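Local coordinates for probable dehydrogenase (Bordetella bronchiseptica, PDB 3MOI), which is probably an NAD(P)-dependent oxidoreductase of the GFO/IDH/MocA family, with a Rossmann-fold domain for the nucleotide and a C-terminal domain typical of that family, at the interface of chains A and B. Coordinates in Å, arbitrary orientation; residue numbers count along the deposited sequence, not the author numbering. Chains: chain A/B, Probable dehydrogenase.

Contact 1: the interface of chains A and B. Residues chain A 234-236, 240, 256; chain B 311, 322-323, 326-327.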
# COMPACT_ATOMS: atom_id res chain seq x y z
N ASP A 234 15.63 -0.42 -6.83
CA ASP A 234 16.58 -1.05 -5.93
C ASP A 234 16.83 -0.22 -4.67
O ASP A 234 17.98 -0.17 -4.14
CB ASP A 234 17.92 -1.30 -6.63
CG ASP A 234 18.80 -2.29 -5.87
OD1 ASP A 234 19.93 -2.56 -6.35
OD2 ASP A 234 18.36 -2.78 -4.78
N HIS A 235 15.76 0.42 -4.19
CA HIS A 235 15.84 1.19 -2.96
C HIS A 235 15.16 0.36 -1.90
O HIS A 235 15.73 -0.62 -1.48
CB HIS A 235 15.20 2.54 -3.16
CG HIS A 235 15.98 3.45 -4.04
ND1 HIS A 235 15.39 4.45 -4.78
CD2 HIS A 235 17.31 3.51 -4.30
CE1 HIS A 235 16.33 5.11 -5.45
NE2 HIS A 235 17.50 4.55 -5.18
N PHE A 236 13.95 0.69 -1.46
CA PHE A 236 13.31 -0.17 -0.44
C PHE A 236 13.21 -1.56 -1.04
O PHE A 236 13.14 -1.72 -2.27
CB PHE A 236 11.95 0.35 -0.00
CG PHE A 236 11.31 -0.50 1.06
CD1 PHE A 236 11.93 -0.73 2.25
CD2 PHE A 236 10.11 -1.11 0.84
CE1 PHE A 236 11.36 -1.53 3.21
CE2 PHE A 236 9.54 -1.91 1.80
CZ PHE A 236 10.17 -2.11 2.99
N GLU A 240 11.45 -7.53 3.06
CA GLU A 240 11.43 -7.24 4.49
C GLU A 240 10.03 -7.37 5.09
O GLU A 240 9.89 -7.68 6.26
CB GLU A 240 11.96 -5.85 4.78
CG GLU A 240 12.10 -5.58 6.29
CD GLU A 240 12.92 -4.34 6.59
OE1 GLU A 240 13.59 -3.82 5.68
OE2 GLU A 240 12.89 -3.85 7.75
N HIS A 256 20.72 -4.13 -0.54
CA HIS A 256 20.10 -2.95 -1.10
C HIS A 256 20.92 -2.25 -2.21
O HIS A 256 20.44 -1.97 -3.29
CB HIS A 256 19.74 -2.02 0.03
CG HIS A 256 18.83 -2.66 1.05
ND1 HIS A 256 17.47 -2.49 1.04
CD2 HIS A 256 19.10 -3.45 2.11
CE1 HIS A 256 16.93 -3.14 2.05
NE2 HIS A 256 17.90 -3.72 2.73
N ASP B 311 14.06 5.60 -1.45
CA ASP B 311 12.81 5.43 -0.76
C ASP B 311 13.04 5.81 0.68
O ASP B 311 14.11 5.54 1.22
CB ASP B 311 12.26 4.00 -0.85
CG ASP B 311 11.92 3.59 -2.30
OD1 ASP B 311 11.66 4.48 -3.15
OD2 ASP B 311 11.98 2.38 -2.60
N TYR B 322 16.60 4.44 2.11
CA TYR B 322 17.10 3.37 1.23
C TYR B 322 17.65 3.98 -0.02
O TYR B 322 16.92 4.27 -0.94
CB TYR B 322 15.98 2.40 0.89
CG TYR B 322 15.48 1.68 2.11
CD1 TYR B 322 16.01 0.44 2.51
CD2 TYR B 322 14.52 2.26 2.91
CE1 TYR B 322 15.52 -0.21 3.68
CE2 TYR B 322 14.04 1.62 4.04
CZ TYR B 322 14.52 0.41 4.42
OH TYR B 322 13.98 -0.13 5.55
N GLY B 323 18.97 4.16 -0.06
CA GLY B 323 19.57 4.95 -1.13
C GLY B 323 20.11 4.11 -2.24
O GLY B 323 20.02 2.89 -2.21
N GLY B 326 22.71 1.89 -0.70
CA GLY B 326 22.28 1.07 0.42
C GLY B 326 21.59 1.93 1.47
O GLY B 326 21.41 3.11 1.27
N VAL B 327 21.24 1.32 2.60
CA VAL B 327 20.49 1.92 3.66
C VAL B 327 21.33 2.84 4.53
O VAL B 327 22.50 2.62 4.70
CB VAL B 327 19.88 0.84 4.59
CG1 VAL B 327 18.72 1.41 5.39
CG2 VAL B 327 19.36 -0.33 3.81
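The backbone amide of A:Phe236 meets the carboxylate of B:Asp311 where a loop of one GFO/IDH/MocA-type subunit lies against strands 310-314, 318-323 and 326-331 of the other. The hydrogen bond from A:Phe236 N to B:Asp311 OD2 is 2.8 Å long and fairly straight, with 153° at the hydrogen. The donor comes to the anti side of the oxygen, tilted 33° out of the carboxylate plane. B:Asp311 turns its CG away from its own carbonyl carbon (chi1 -64°), which brings the carboxylate to the loop backbone and to the CB of A:His235. The imidazole of A:His235 stands almost perpendicular to this carboxylate. Its ND1 is 4.1 Å from B:Asp311 OD1, without a salt bridge; if the ring were protonated, the two charges might still favour each other. The same ring lies by the backbone carbonyls of the partner, A:His235 CD2 being 3.5 Å from both B:Tyr322 O and B:Gly323 O.

Aromatic contacts gather round B:Tyr322. A:Phe236 lies alongside this side chain, pointing the same way, but its ring is turned steeply, so that its CD1 edge is directed at one face of the phenol, near the rim. The ring centroids are 5.0 Å apart in this edge-to-face pair. A:Phe236 CG is anti to the backbone N, which carries the ring beyond the amide and towards the phenol. On the opposite face of the phenol lies CG1 of B:Val327, from the same chain, so the ring is held between A:Phe236 and its own neighbouring strand.

A:His256 packs at the CD1-CE1 side of the phenol, its CE1 3.6 Å from B:Tyr322 CE1. One face of this imidazole takes a CH-pi contact from B:Val327 CG2, 3.7 Å from the ring centroid. The two branches of B:Val327 thus serve different rings, CG1 the tyrosine and CG2 the histidine. A:His256 CB rests near the CA of B:Gly326.

Contact 2: the interface of chains A and B. Residues chain A 149, 215-217, 227, 229; chain B 149, 215-217, 227, 229.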
# COMPACT_ATOMS: atom_id res chain seq x y z
N ASN A 149 -4.84 -4.67 -1.26
CA ASN A 149 -3.66 -3.80 -1.28
C ASN A 149 -2.43 -4.59 -1.67
O ASN A 149 -2.05 -5.47 -0.98
CB ASN A 149 -3.51 -3.21 0.11
CG ASN A 149 -2.43 -2.15 0.21
OD1 ASN A 149 -1.90 -1.69 -0.80
ND2 ASN A 149 -2.12 -1.73 1.43
N ALA A 215 1.94 3.84 -9.28
CA ALA A 215 0.92 3.78 -8.27
C ALA A 215 -0.43 3.75 -8.97
O ALA A 215 -0.68 4.61 -9.83
CB ALA A 215 1.03 5.00 -7.22
N ALA A 216 -1.27 2.78 -8.59
CA ALA A 216 -2.60 2.61 -9.22
C ALA A 216 -3.69 2.17 -8.29
O ALA A 216 -3.45 1.42 -7.36
CB ALA A 216 -2.54 1.59 -10.42
N MET A 217 -4.90 2.63 -8.61
CA MET A 217 -6.09 2.18 -8.00
C MET A 217 -6.96 1.58 -9.09
O MET A 217 -7.40 2.29 -10.07
CB MET A 217 -6.86 3.28 -7.27
CG MET A 217 -7.80 2.60 -6.21
SD MET A 217 -8.82 3.54 -5.14
CE MET A 217 -7.78 4.86 -5.31
N VAL A 227 -5.63 -1.50 -4.74
CA VAL A 227 -4.51 -0.59 -4.92
C VAL A 227 -3.32 -1.44 -5.32
O VAL A 227 -3.08 -2.47 -4.72
CB VAL A 227 -4.20 0.15 -3.56
CG1 VAL A 227 -2.75 0.66 -3.49
CG2 VAL A 227 -5.18 1.26 -3.33
N VAL A 229 0.83 -0.93 -6.20
CA VAL A 229 1.99 -0.08 -6.15
C VAL A 229 3.23 -0.90 -6.46
O VAL A 229 3.41 -2.00 -5.94
CB VAL A 229 2.19 0.57 -4.74
CG1 VAL A 229 3.60 1.21 -4.64
CG2 VAL A 229 1.12 1.59 -4.43
N ASN B 149 3.29 5.98 -0.43
CA ASN B 149 2.40 4.87 -0.09
C ASN B 149 2.18 4.80 1.40
O ASN B 149 3.10 4.58 2.12
CB ASN B 149 3.05 3.60 -0.61
CG ASN B 149 2.16 2.37 -0.49
OD1 ASN B 149 0.98 2.47 -0.20
ND2 ASN B 149 2.74 1.20 -0.75
N ALA B 215 -9.80 2.83 0.73
CA ALA B 215 -8.69 2.81 -0.19
C ALA B 215 -8.78 4.06 -1.05
O ALA B 215 -9.85 4.33 -1.62
CB ALA B 215 -8.66 1.47 -1.07
N ALA B 216 -7.67 4.80 -1.13
CA ALA B 216 -7.63 6.06 -1.90
C ALA B 216 -6.34 6.33 -2.61
O ALA B 216 -5.27 5.98 -2.12
CB ALA B 216 -7.95 7.31 -0.98
N MET B 217 -6.47 7.01 -3.75
CA MET B 217 -5.37 7.55 -4.47
C MET B 217 -5.57 9.06 -4.54
O MET B 217 -6.58 9.58 -5.14
CB MET B 217 -5.23 6.97 -5.88
CG MET B 217 -3.75 7.20 -6.35
SD MET B 217 -3.18 6.64 -7.91
CE MET B 217 -4.40 5.47 -7.94
N VAL B 227 -0.92 7.06 -2.39
CA VAL B 227 -1.93 6.06 -2.09
C VAL B 227 -2.11 6.05 -0.59
O VAL B 227 -1.14 6.05 0.14
CB VAL B 227 -1.45 4.65 -2.58
CG1 VAL B 227 -2.15 3.49 -1.83
CG2 VAL B 227 -1.62 4.51 -4.07
N VAL B 229 -4.36 3.92 2.36
CA VAL B 229 -5.19 2.79 2.68
C VAL B 229 -5.32 2.67 4.19
O VAL B 229 -4.34 2.79 4.92
CB VAL B 229 -4.57 1.45 2.16
CG1 VAL B 229 -5.31 0.24 2.78
CG2 VAL B 229 -4.59 1.36 0.65
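A:Val227 and B:Val227 meet tip to tip across the two-fold axis, each bringing its CG1 methyl to that of its twin, with A:Val227 CG1 3.3 Å from B:Val227 CG1, a tight approach between carbons. Of the residues in this patch they lose most surface to the partner. They sit on strand 225-231, where the sheets of the two C-terminal domains, a region often used for oligomer contacts in the GFO/IDH/MocA family, face each other. CG1 is anti to the backbone N (chi1 157°), and this sends it forward into the partner. CG2, the other branch, passes alongside the opposing B:Val229, whose CG2 is 4.0 Å from A:Val227 CG2.

A:Met217 and B:Met217, on strand 213-220, slide past each other in opposite directions. The chain runs extended to SD and then bends at chi3, close to eclipsed (-24°). B:Met217 CE is directed towards A:Met217 CB and A:Ala216, but it is set too close to the partner's backbone, as is its twin, and the placing of both methyls is doubtful. The thioether sulfur lies over backbone, with A:Met217 SD 3.7 Å from the carbonyl oxygen B:Ala215 O.

No polar pair across the patch is within hydrogen-bonding reach, so its cohesion comes from van der Waals packing. A:Val229 and B:Val229 extend the apolar surface beside the Val227 pair, and each is crossed at an oblique angle by the amide end of the partner's Asn149, from strand 145-153. A:Asn149 ND2 lies 4.0 Å from B:Val229 CG1 and about as far from its CG2, and B:Asn149 makes the symmetry-related contact with A:Val229.

About 21 Å separates the C-alpha centres of contact 1 and contact 2, and they have no residue in common. Contact 2 joins equivalent strands across the two-fold axis, whereas contact 1 lies off the axis, pairs unlike elements and recurs with the chains exchanged. The chain links them: strand 225-231, used in contact 2, runs into the loop 234-236 that supplies part of contact 1. Contact 1 and its twin thus lie to either side of the axis that passes through contact 2, which may help to set how the subunits are turned against each other. This is consistent with a stable dimer, although the structure alone does not show the state in solution.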